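Local structure of protelomerase (Agrobacterium tumefaciens, 4F43) at residues Glu190-Val202 with Ser285-Asp297. The protein generates and protects the hairpin ends of linear DNA as a protelomerase (telomere resolvase), probably by breaking and rejoining DNA strands. The protein carries 1 engineered substitution. Sequence-based numbering, arbitrary orientation. Where two conformers were deposited one is given.
With nucleotides of chain B.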
loop_
_atom_site.group_PDB
_atom_site.type_symbol
_atom_site.label_atom_id
_atom_site.label_comp_id
_atom_site.label_asym_id
_atom_site.label_seq_id
_atom_site.Cartn_x
_atom_site.Cartn_y
_atom_site.Cartn_z
ATOM N N GLU A 190 9.615 -16.094 0.710
ATOM C CA GLU A 190 9.567 -17.393 1.371
ATOM C C GLU A 190 8.724 -17.351 2.642
ATOM O O GLU A 190 7.922 -18.251 2.895
ATOM C CB GLU A 190 10.982 -17.883 1.697
ATOM C CG GLU A 190 11.584 -18.805 0.648
ATOM C CD GLU A 190 11.033 -20.216 0.727
ATOM O OE1 GLU A 190 10.285 -20.514 1.684
ATOM O OE2 GLU A 190 11.348 -21.028 -0.168
ATOM N N GLY A 191 8.906 -16.301 3.435
ATOM C CA GLY A 191 8.205 -16.170 4.700
ATOM C C GLY A 191 7.231 -15.008 4.743
ATOM O O GLY A 191 7.097 -14.341 5.770
ATOM N N THR A 192 6.552 -14.762 3.629
ATOM C CA THR A 192 5.554 -13.701 3.563
ATOM C C THR A 192 4.149 -14.291 3.542
ATOM O O THR A 192 3.979 -15.509 3.493
ATOM C CB THR A 192 5.751 -12.807 2.324
ATOM O OG1 THR A 192 5.476 -13.560 1.137
ATOM C CG2 THR A 192 7.177 -12.278 2.271
ATOM N N LYS A 193 3.143 -13.423 3.579
ATOM C CA LYS A 193 1.753 -13.866 3.619
ATOM C C LYS A 193 1.162 -14.050 2.222
ATOM O O LYS A 193 -0.036 -13.858 2.016
ATOM C CB LYS A 193 0.902 -12.878 4.420
ATOM C CG LYS A 193 1.354 -12.688 5.858
ATOM C CD LYS A 193 1.249 -13.982 6.647
ATOM C CE LYS A 193 1.666 -13.775 8.091
ATOM N NZ LYS A 193 1.641 -15.048 8.859
ATOM N N PHE A 194 2.007 -14.422 1.266
ATOM C CA PHE A 194 1.556 -14.650 -0.101
ATOM C C PHE A 194 0.763 -15.948 -0.202
ATOM O O PHE A 194 1.304 -17.034 0.006
ATOM C CB PHE A 194 2.743 -14.680 -1.064
ATOM C CG PHE A 194 2.353 -14.899 -2.498
ATOM C CD1 PHE A 194 1.793 -13.873 -3.241
ATOM C CD2 PHE A 194 2.549 -16.128 -3.103
ATOM C CE1 PHE A 194 1.433 -14.070 -4.561
ATOM C CE2 PHE A 194 2.191 -16.331 -4.422
ATOM C CZ PHE A 194 1.632 -15.300 -5.152
ATOM N N GLY A 195 -0.522 -15.828 -0.522
ATOM C CA GLY A 195 -1.394 -16.983 -0.618
ATOM C C GLY A 195 -1.634 -17.620 0.736
ATOM O O GLY A 195 -1.911 -18.816 0.833
ATOM N N ILE A 196 -1.528 -16.814 1.787
ATOM C CA ILE A 196 -1.687 -17.301 3.152
ATOM C C ILE A 196 -2.961 -16.770 3.801
ATOM O O ILE A 196 -3.142 -15.561 3.940
ATOM C CB ILE A 196 -0.480 -16.915 4.030
ATOM C CG1 ILE A 196 0.793 -17.588 3.513
ATOM C CG2 ILE A 196 -0.735 -17.296 5.481
ATOM C CD1 ILE A 196 0.735 -19.101 3.534
ATOM N N THR A 197 -3.842 -17.684 4.191
ATOM C CA THR A 197 -5.066 -17.320 4.894
ATOM C C THR A 197 -4.826 -17.327 6.399
ATOM O O THR A 197 -4.682 -18.387 7.006
ATOM C CB THR A 197 -6.216 -18.285 4.562
ATOM O OG1 THR A 197 -5.844 -19.620 4.931
ATOM C CG2 THR A 197 -6.532 -18.246 3.075
ATOM N N TYR A 198 -4.778 -16.141 6.998
ATOM C CA TYR A 198 -4.509 -16.025 8.428
ATOM C C TYR A 198 -5.588 -15.229 9.160
ATOM O O TYR A 198 -6.348 -14.479 8.546
ATOM C CB TYR A 198 -3.120 -15.425 8.676
ATOM C CG TYR A 198 -2.950 -13.994 8.215
ATOM C CD1 TYR A 198 -2.892 -12.954 9.131
ATOM C CD2 TYR A 198 -2.839 -13.683 6.864
ATOM C CE1 TYR A 198 -2.731 -11.645 8.719
ATOM C CE2 TYR A 198 -2.682 -12.376 6.441
ATOM C CZ TYR A 198 -2.628 -11.361 7.375
ATOM O OH TYR A 198 -2.470 -10.059 6.961
ATOM N N GLU A 199 -5.645 -15.404 10.476
ATOM C CA GLU A 199 -6.699 -14.812 11.292
ATOM C C GLU A 199 -6.353 -13.396 11.747
ATOM O O GLU A 199 -5.253 -13.140 12.236
ATOM C CB GLU A 199 -6.986 -15.705 12.503
ATOM C CG GLU A 199 -8.246 -15.345 13.271
ATOM C CD GLU A 199 -8.555 -16.338 14.376
ATOM O OE1 GLU A 199 -9.543 -17.093 14.240
ATOM O OE2 GLU A 199 -7.811 -16.368 15.378
ATOM N N ILE A 200 -7.304 -12.481 11.579
ATOM C CA ILE A 200 -7.123 -11.088 11.974
ATOM C C ILE A 200 -8.280 -10.614 12.850
ATOM O O ILE A 200 -9.406 -11.086 12.705
ATOM C CB ILE A 200 -7.018 -10.162 10.744
ATOM C CG1 ILE A 200 -8.250 -10.315 9.849
ATOM C CG2 ILE A 200 -5.750 -10.453 9.965
ATOM C CD1 ILE A 200 -8.288 -9.343 8.692
ATOM N N PRO A 201 -8.004 -9.681 13.773
ATOM C CA PRO A 201 -9.064 -9.121 14.615
ATOM C C PRO A 201 -9.893 -8.088 13.862
ATOM O O PRO A 201 -9.424 -7.508 12.883
ATOM C CB PRO A 201 -8.284 -8.440 15.741
ATOM C CG PRO A 201 -6.990 -8.061 15.110
ATOM C CD PRO A 201 -6.672 -9.175 14.153
ATOM N N VAL A 202 -11.122 -7.868 14.321
ATOM C CA VAL A 202 -11.986 -6.837 13.759
ATOM C C VAL A 202 -12.557 -5.958 14.867
ATOM O O VAL A 202 -12.659 -6.382 16.017
ATOM C CB VAL A 202 -13.134 -7.440 12.930
ATOM C CG1 VAL A 202 -12.607 -7.974 11.610
ATOM C CG2 VAL A 202 -13.836 -8.535 13.709
ATOM N N SER A 285 5.403 -7.377 17.944
ATOM C CA SER A 285 5.031 -8.739 17.586
ATOM C C SER A 285 3.566 -8.822 17.170
ATOM O O SER A 285 3.237 -9.438 16.155
ATOM C CB SER A 285 5.309 -9.696 18.745
ATOM O OG SER A 285 5.133 -11.043 18.342
ATOM N N TYR A 286 2.694 -8.200 17.957
ATOM C CA TYR A 286 1.267 -8.203 17.670
ATOM C C TYR A 286 0.986 -7.460 16.370
ATOM O O TYR A 286 0.178 -7.907 15.551
ATOM C CB TYR A 286 0.484 -7.579 18.825
ATOM C CG TYR A 286 -1.010 -7.759 18.707
ATOM C CD1 TYR A 286 -1.591 -9.012 18.852
ATOM C CD2 TYR A 286 -1.842 -6.677 18.454
ATOM C CE1 TYR A 286 -2.957 -9.183 18.745
ATOM C CE2 TYR A 286 -3.209 -6.839 18.347
ATOM C CZ TYR A 286 -3.760 -8.094 18.493
ATOM O OH TYR A 286 -5.121 -8.263 18.386
ATOM N N PHE A 287 1.662 -6.329 16.189
ATOM C CA PHE A 287 1.552 -5.558 14.956
ATOM C C PHE A 287 1.942 -6.405 13.752
ATOM O O PHE A 287 1.204 -6.480 12.772
ATOM C CB PHE A 287 2.429 -4.308 15.026
ATOM C CG PHE A 287 1.743 -3.119 15.633
ATOM C CD1 PHE A 287 0.974 -3.253 16.776
ATOM C CD2 PHE A 287 1.876 -1.865 15.065
ATOM C CE1 PHE A 287 0.341 -2.160 17.336
ATOM C CE2 PHE A 287 1.250 -0.768 15.620
ATOM C CZ PHE A 287 0.481 -0.916 16.758
ATOM N N ALA A 288 3.097 -7.056 13.842
ATOM C CA ALA A 288 3.580 -7.912 12.766
ATOM C C ALA A 288 2.619 -9.068 12.496
ATOM O O ALA A 288 2.467 -9.506 11.355
ATOM C CB ALA A 288 4.965 -8.441 13.094
ATOM N N ALA A 289 1.967 -9.550 13.549
ATOM C CA ALA A 289 1.049 -10.677 13.434
ATOM C C ALA A 289 -0.244 -10.295 12.722
ATOM O O ALA A 289 -0.692 -10.993 11.812
ATOM C CB ALA A 289 0.745 -11.253 14.810
ATOM N N ILE A 290 -0.839 -9.183 13.139
ATOM C CA ILE A 290 -2.133 -8.767 12.608
ATOM C C ILE A 290 -2.022 -8.060 11.258
ATOM O O ILE A 290 -2.972 -8.054 10.476
ATOM C CB ILE A 290 -2.877 -7.865 13.608
ATOM C CG1 ILE A 290 -2.094 -6.567 13.833
ATOM C CG2 ILE A 290 -3.109 -8.611 14.917
ATOM C CD1 ILE A 290 -2.496 -5.807 15.076
ATOM N N LEU A 291 -0.864 -7.467 10.985
ATOM C CA LEU A 291 -0.659 -6.759 9.726
ATOM C C LEU A 291 -0.089 -7.675 8.645
ATOM O O LEU A 291 -0.056 -7.314 7.468
ATOM C CB LEU A 291 0.252 -5.546 9.930
ATOM C CG LEU A 291 -0.287 -4.424 10.824
ATOM C CD1 LEU A 291 0.759 -3.338 11.009
ATOM C CD2 LEU A 291 -1.564 -3.841 10.244
ATOM N N GLY A 292 0.361 -8.857 9.051
ATOM C CA GLY A 292 0.890 -9.834 8.118
ATOM C C GLY A 292 2.184 -9.384 7.471
ATOM O O GLY A 292 2.183 -8.857 6.357
ATOM N N HIS A 293 3.293 -9.592 8.171
ATOM C CA HIS A 293 4.598 -9.176 7.676
ATOM C C HIS A 293 5.502 -10.367 7.391
ATOM O O HIS A 293 5.119 -11.518 7.603
ATOM C CB HIS A 293 5.281 -8.243 8.680
ATOM C CG HIS A 293 4.664 -6.883 8.759
ATOM N ND1 HIS A 293 4.888 -6.024 9.816
ATOM C CD2 HIS A 293 3.833 -6.229 7.914
ATOM C CE1 HIS A 293 4.220 -4.904 9.618
ATOM N NE2 HIS A 293 3.571 -5.001 8.471
ATOM N N ASN A 294 6.703 -10.074 6.905
ATOM C CA ASN A 294 7.718 -11.089 6.662
ATOM C C ASN A 294 8.044 -11.842 7.948
ATOM O O ASN A 294 7.926 -11.288 9.041
ATOM C CB ASN A 294 8.982 -10.434 6.095
ATOM C CG ASN A 294 10.043 -11.443 5.707
ATOM O OD1 ASN A 294 9.732 -12.564 5.303
ATOM N ND2 ASN A 294 11.306 -11.051 5.833
ATOM N N ASN A 295 8.441 -13.104 7.817
ATOM C CA ASN A 295 8.806 -13.914 8.975
ATOM C C ASN A 295 9.926 -13.282 9.794
ATOM O O ASN A 295 10.937 -12.843 9.245
ATOM C CB ASN A 295 9.200 -15.330 8.548
ATOM C CG ASN A 295 8.095 -16.340 8.786
ATOM O OD1 ASN A 295 7.324 -16.221 9.738
ATOM N ND2 ASN A 295 8.013 -17.344 7.920
ATOM N N ASN A 296 9.719 -13.225 11.108
ATOM C CA ASN A 296 10.696 -12.671 12.043
ATOM C C ASN A 296 11.031 -11.202 11.791
ATOM O O ASN A 296 12.108 -10.731 12.156
ATOM C CB ASN A 296 11.974 -13.515 12.054
ATOM C CG ASN A 296 11.691 -15.001 12.160
ATOM O OD1 ASN A 296 12.254 -15.806 11.418
ATOM N ND2 ASN A 296 10.807 -15.372 13.081
ATOM N N ASP A 297 10.101 -10.482 11.171
ATOM C CA ASP A 297 10.282 -9.060 10.907
ATOM C C ASP A 297 9.497 -8.218 11.908
ATOM O O ASP A 297 8.268 -8.268 11.946
ATOM C CB ASP A 297 9.847 -8.725 9.479
ATOM C CG ASP A 297 9.926 -7.243 9.173
ATOM O OD1 ASP A 297 9.160 -6.782 8.301
ATOM O OD2 ASP A 297 10.748 -6.540 9.798
ATOM P P DC B 15 6.533 -8.020 3.914
ATOM O OP1 DC B 15 5.425 -8.946 3.592
ATOM O OP2 DC B 15 6.929 -7.815 5.325
ATOM O "O5'" DC B 15 7.835 -8.472 3.100
ATOM C "C5'" DC B 15 7.740 -8.695 1.697
ATOM C "C4'" DC B 15 9.104 -8.708 1.028
ATOM O "O4'" DC B 15 9.737 -7.410 1.173
ATOM C "C3'" DC B 15 10.105 -9.721 1.581
ATOM O "O3'" DC B 15 10.863 -10.282 0.513
ATOM C "C2'" DC B 15 10.984 -8.850 2.471
ATOM C "C1'" DC B 15 11.070 -7.624 1.580
ATOM N N1 DC B 15 11.584 -6.413 2.261
ATOM C C2 DC B 15 12.388 -5.523 1.542
ATOM O O2 DC B 15 12.648 -5.768 0.356
ATOM N N3 DC B 15 12.859 -4.416 2.168
ATOM C C4 DC B 15 12.551 -4.194 3.449
ATOM N N4 DC B 15 13.037 -3.089 4.025
ATOM C C5 DC B 15 11.732 -5.095 4.194
ATOM C C6 DC B 15 11.272 -6.185 3.570
ATOM P P DA B 16 12.050 -11.321 0.820
ATOM O OP1 DA B 16 12.227 -12.176 -0.373
ATOM O OP2 DA B 16 11.780 -11.947 2.134
ATOM O "O5'" DA B 16 13.340 -10.384 0.983
ATOM C "C5'" DA B 16 14.019 -9.875 -0.164
ATOM C "C4'" DA B 16 14.915 -8.703 0.198
ATOM O "O4'" DA B 16 14.383 -8.041 1.375
ATOM C "C3'" DA B 16 16.356 -9.064 0.552
ATOM O "O3'" DA B 16 17.235 -7.999 0.186
ATOM C "C2'" DA B 16 16.273 -9.200 2.066
ATOM C "C1'" DA B 16 15.391 -7.996 2.365
ATOM N N9 DA B 16 14.763 -8.009 3.682
ATOM C C8 DA B 16 13.998 -9.000 4.226
ATOM N N7 DA B 16 13.562 -8.727 5.433
ATOM C C5 DA B 16 14.078 -7.469 5.697
ATOM C C6 DA B 16 13.982 -6.615 6.813
ATOM N N6 DA B 16 13.299 -6.922 7.920
ATOM N N1 DA B 16 14.617 -5.428 6.748
ATOM C C2 DA B 16 15.301 -5.122 5.639
ATOM N N3 DA B 16 15.463 -5.840 4.529
ATOM C C4 DA B 16 14.820 -7.013 4.626
HETATM O O HOH W 1 9.953 -14.117 2.659
HETATM O O HOH W 2 3.822 -10.925 4.265
HETATM O O HOH W 3 4.411 -15.543 8.357
#
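Ile-200 faces Ile-290, CA to CA 5.5 Å, where strand 198-201 passes the last turns of helix 285-291, the two axes 8.3 Å apart and their N-to-C directions 116° from each other. Gly-292, at positive phi, leaves the helix, and the chain then runs beside loop 191-193, bound to it by Asn-295 N to Gly-191 O (2.7 Å, 131° at the hydrogen). The CA-H of Asn-294 approaches the same oxygen. Type II turns span Lys-193 to Ile-196 and Asn-294 to Asp-297, the second containing the donor Asn-295. At the strand end, Pro-201 CD rests on Ile-290 CG2 (3.7 Å); that methyl also lies over one face of the Tyr-286 ring, toward the rim, and the tyrosine OH reaches the proline ring. Tyr-198 leans over the helix terminus: with chi1 at 65°, its ring swings toward the carbonyls, Ile-290 O meeting its edge and OH lying 3.6 Å from Gly-292 CA. Lys-193 folds back at chi2, laying CG on Gly-292 CA and CD over a face of the Tyr-198 ring, toward the rim, while NZ binds a water weakly linked to Asn-295 OD1. Arg-153 bonds Ile-290 O and Gln-183 bonds Leu-291 O, occupying carbonyls of the last turn. Facing the hairpin DNA, Asn-294 N donates to OP2 of DC15 of chain B (2.8 Å), and ND2 bonds weakly to N7 of DA16 of chain B (3.3 Å). One water joins Gly-191 N, Asn-294 OD1 and the DA16 phosphate; another joins Lys-193 N to the DC15 phosphate. The contact thus unites the edge strand of the antiparallel sheet with a glycine-terminated helix inside the telomere resolvase catalytic domain, and its paired loops meet the hairpin DNA directly and through water.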